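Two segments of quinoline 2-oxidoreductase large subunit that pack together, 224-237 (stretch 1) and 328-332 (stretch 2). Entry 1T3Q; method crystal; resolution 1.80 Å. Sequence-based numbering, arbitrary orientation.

Stretch 1 (224-237) QMPSFVRTMVAMFC
Stretch 2, residues 328-332: NLPWT

A helix and a short irregular loop meet here entirely through apolar side chains; no hydrogen bond crosses between them, and the contact buries 254 Å² counted over both sides. Stretch 1 opens with Gln224 and with Met225 at the N-cap position (phi/psi -136/69), then turns helical from Pro226, whose lack of an amide proton costs nothing in a first turn. The i to i-4 ladder begins with Val229 N to Met225 O at 3.1 Å and runs on to Cys237 N to Val233 O at 2.9 Å. Stretch 2 is extended at Asn328 (-73/157) and Leu329 (-112/134), passes through a cis peptide into Pro330 (-100/-1), and folds back at Trp331 (-78/-31), so that Thr332 N makes a weak 2.9 Å hydrogen bond to Asn328 O.

In register, the CA atoms of Phe228 and Pro330 lie 9.0 Å apart, those of Met232 and Leu329 9.6 Å. Phe228, Met232 and Phe236, spaced four residues apart, share one side of the helix, and their CA-to-CB bonds point toward the loop, as does that of Met225.

Phe228 is the centre of the contact. With chi1 at 163° (t) and chi2 at 73°, its ring reaches out so that Phe228 CZ lies 3.5 Å from Leu329 CD1 and 3.6 Å from Pro330 CD, both oblique to the ring. A long, flat side chain suits this place because its tip can touch two neighbours while the backbones stay well apart. Leu329 answers with chi1 -143° and chi2 -129°, both between wells; its methyl CD1 is small enough for three side chains to reach. Met232 CG lies 4.0 Å from Leu329 CD1, and Phe236 CE1 3.8 Å from it. Met232 (m, m, chi3 100°) adds little area but an apolar chain; Phe236, with chi1 -61° (m) and chi2 152°, brings its ring edge to the methyl.

At the other end, Met225 is m, t, p (-53°, 171°, 70°). Chi2 (t) extends the chain and chi3 turns the terminal methyl, placing Met225 CE 4.0 Å from Pro330 CG and Met225 SD 3.7 Å from Trp331 CZ2. Met225 SD lies 4.9 Å from the centroid of the Trp331 six-membered ring, 63° off its normal, an oblique sulfur-aromatic contact. An unbranched, flexible thioether can lay its tip against two neighbouring rigid groups. Pro330, with C-gamma endo pucker, offers a compact apolar ring. Trp331 CA-to-CB points sideways, but chi1 -40° (m) and chi2 117° bring the broad apolar indole nearer, while polar NE1 is hydrogen-bonded elsewhere in the structure.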

# COMPACT_ATOMS: atom_id res chain seq x y z
N GLN B 224 10.11 13.80 9.81
CA GLN B 224 9.88 13.69 11.25
C GLN B 224 8.59 14.44 11.59
O GLN B 224 8.13 14.39 12.73
CB GLN B 224 11.04 14.32 12.02
CG GLN B 224 12.42 13.84 11.60
CD GLN B 224 13.55 14.52 12.34
OE1 GLN B 224 14.63 14.72 11.80
NE2 GLN B 224 13.30 14.88 13.60
N MET B 225 8.00 15.11 10.60
CA MET B 225 6.78 15.90 10.82
C MET B 225 5.73 15.71 9.72
O MET B 225 5.43 16.64 8.97
CB MET B 225 7.16 17.39 10.91
CG MET B 225 8.26 17.71 11.93
SD MET B 225 8.89 19.42 11.83
CE MET B 225 7.45 20.35 12.45
N PRO B 226 5.12 14.52 9.63
CA PRO B 226 4.11 14.25 8.59
C PRO B 226 2.89 15.17 8.51
O PRO B 226 2.50 15.57 7.41
CB PRO B 226 3.74 12.79 8.85
CG PRO B 226 3.96 12.64 10.31
CD PRO B 226 5.24 13.37 10.55
N SER B 227 2.28 15.49 9.65
CA SER B 227 1.10 16.36 9.64
C SER B 227 1.46 17.75 9.11
O SER B 227 0.67 18.38 8.40
CB SER B 227 0.51 16.50 11.05
OG SER B 227 0.03 15.25 11.52
N PHE B 228 2.66 18.21 9.47
CA PHE B 228 3.18 19.50 9.04
C PHE B 228 3.35 19.52 7.52
O PHE B 228 2.94 20.47 6.85
CB PHE B 228 4.52 19.75 9.74
CG PHE B 228 5.34 20.84 9.12
CD1 PHE B 228 5.00 22.18 9.26
CD2 PHE B 228 6.50 20.52 8.41
CE1 PHE B 228 5.79 23.19 8.71
CE2 PHE B 228 7.30 21.52 7.85
CZ PHE B 228 6.94 22.86 8.00
N VAL B 229 3.96 18.47 6.98
CA VAL B 229 4.18 18.39 5.55
C VAL B 229 2.85 18.40 4.79
O VAL B 229 2.71 19.12 3.79
CB VAL B 229 4.98 17.12 5.18
CG1 VAL B 229 5.08 16.97 3.66
CG2 VAL B 229 6.37 17.20 5.79
N ARG B 230 1.89 17.62 5.26
CA ARG B 230 0.58 17.56 4.61
C ARG B 230 -0.06 18.94 4.52
O ARG B 230 -0.52 19.35 3.46
CB ARG B 230 -0.34 16.61 5.39
CG ARG B 230 -1.79 16.59 4.89
CD ARG B 230 -2.60 15.59 5.68
NE ARG B 230 -4.03 15.57 5.33
CZ ARG B 230 -5.00 16.01 6.14
NH1 ARG B 230 -6.26 15.94 5.75
NH2 ARG B 230 -4.70 16.51 7.33
N THR B 231 -0.09 19.65 5.64
CA THR B 231 -0.68 20.99 5.68
C THR B 231 0.07 21.98 4.79
O THR B 231 -0.56 22.80 4.12
CB THR B 231 -0.70 21.54 7.12
OG1 THR B 231 -1.36 20.60 7.98
CG2 THR B 231 -1.46 22.87 7.16
N MET B 232 1.40 21.91 4.77
CA MET B 232 2.17 22.83 3.95
C MET B 232 2.05 22.54 2.46
O MET B 232 2.06 23.47 1.64
CB MET B 232 3.65 22.83 4.36
CG MET B 232 3.90 23.31 5.79
SD MET B 232 3.10 24.89 6.19
CE MET B 232 1.70 24.30 7.04
N VAL B 233 1.94 21.27 2.09
CA VAL B 233 1.77 20.94 0.68
C VAL B 233 0.43 21.52 0.23
O VAL B 233 0.32 22.10 -0.86
CB VAL B 233 1.76 19.42 0.43
CG1 VAL B 233 1.31 19.12 -1.00
CG2 VAL B 233 3.15 18.85 0.66
N ALA B 234 -0.58 21.36 1.08
CA ALA B 234 -1.92 21.87 0.77
C ALA B 234 -1.88 23.38 0.53
O ALA B 234 -2.45 23.87 -0.44
CB ALA B 234 -2.87 21.55 1.91
N MET B 235 -1.20 24.10 1.41
CA MET B 235 -1.11 25.55 1.31
C MET B 235 -0.22 26.07 0.19
O MET B 235 -0.62 26.95 -0.57
CB MET B 235 -0.66 26.14 2.65
CG MET B 235 -1.56 25.76 3.81
SD MET B 235 -1.56 27.00 5.12
CE MET B 235 -0.43 26.34 6.26
N PHE B 236 0.99 25.54 0.08
CA PHE B 236 1.93 26.00 -0.93
C PHE B 236 1.67 25.50 -2.35
O PHE B 236 2.19 26.06 -3.31
CB PHE B 236 3.36 25.66 -0.49
CG PHE B 236 3.77 26.33 0.80
CD1 PHE B 236 4.72 25.74 1.63
CD2 PHE B 236 3.20 27.54 1.19
CE1 PHE B 236 5.10 26.35 2.83
CE2 PHE B 236 3.57 28.15 2.39
CZ PHE B 236 4.52 27.55 3.21
N CYS B 237 0.87 24.45 -2.49
CA CYS B 237 0.54 23.91 -3.82
C CYS B 237 -0.93 24.14 -4.13
O CYS B 237 -1.41 23.78 -5.20
CB CYS B 237 0.85 22.42 -3.90
SG CYS B 237 2.59 22.00 -3.69
N ASN B 328 14.65 28.47 6.76
CA ASN B 328 14.13 27.13 6.57
C ASN B 328 12.74 27.15 7.20
O ASN B 328 12.45 27.99 8.06
CB ASN B 328 14.98 26.11 7.34
CG ASN B 328 14.90 26.31 8.84
OD1 ASN B 328 15.80 26.89 9.46
ND2 ASN B 328 13.81 25.86 9.44
N LEU B 329 11.88 26.23 6.78
CA LEU B 329 10.54 26.13 7.35
C LEU B 329 10.58 24.80 8.11
O LEU B 329 11.00 23.79 7.54
CB LEU B 329 9.48 26.07 6.25
CG LEU B 329 8.11 26.75 6.38
CD1 LEU B 329 7.03 25.74 6.04
CD2 LEU B 329 7.89 27.34 7.76
N PRO B 330 10.09 24.75 9.36
CA PRO B 330 9.47 25.84 10.13
C PRO B 330 10.31 26.58 11.18
O PRO B 330 9.82 27.51 11.81
CB PRO B 330 8.31 25.13 10.79
CG PRO B 330 8.99 23.83 11.23
CD PRO B 330 9.86 23.45 10.02
N TRP B 331 11.57 26.19 11.36
CA TRP B 331 12.40 26.81 12.40
C TRP B 331 12.99 28.18 12.10
O TRP B 331 13.19 28.98 13.01
CB TRP B 331 13.53 25.85 12.79
CG TRP B 331 13.06 24.43 12.86
CD1 TRP B 331 13.49 23.39 12.09
CD2 TRP B 331 12.01 23.91 13.68
NE1 TRP B 331 12.77 22.26 12.36
CE2 TRP B 331 11.85 22.55 13.34
CE3 TRP B 331 11.18 24.46 14.67
CZ2 TRP B 331 10.89 21.73 13.95
CZ3 TRP B 331 10.23 23.65 15.28
CH2 TRP B 331 10.09 22.29 14.91
N THR B 332 13.28 28.44 10.82
CA THR B 332 13.87 29.69 10.35
C THR B 332 15.28 29.86 10.90
O THR B 332 15.81 28.98 11.59
CB THR B 332 13.02 30.94 10.73
OG1 THR B 332 13.20 31.28 12.11
CG2 THR B 332 11.54 30.67 10.47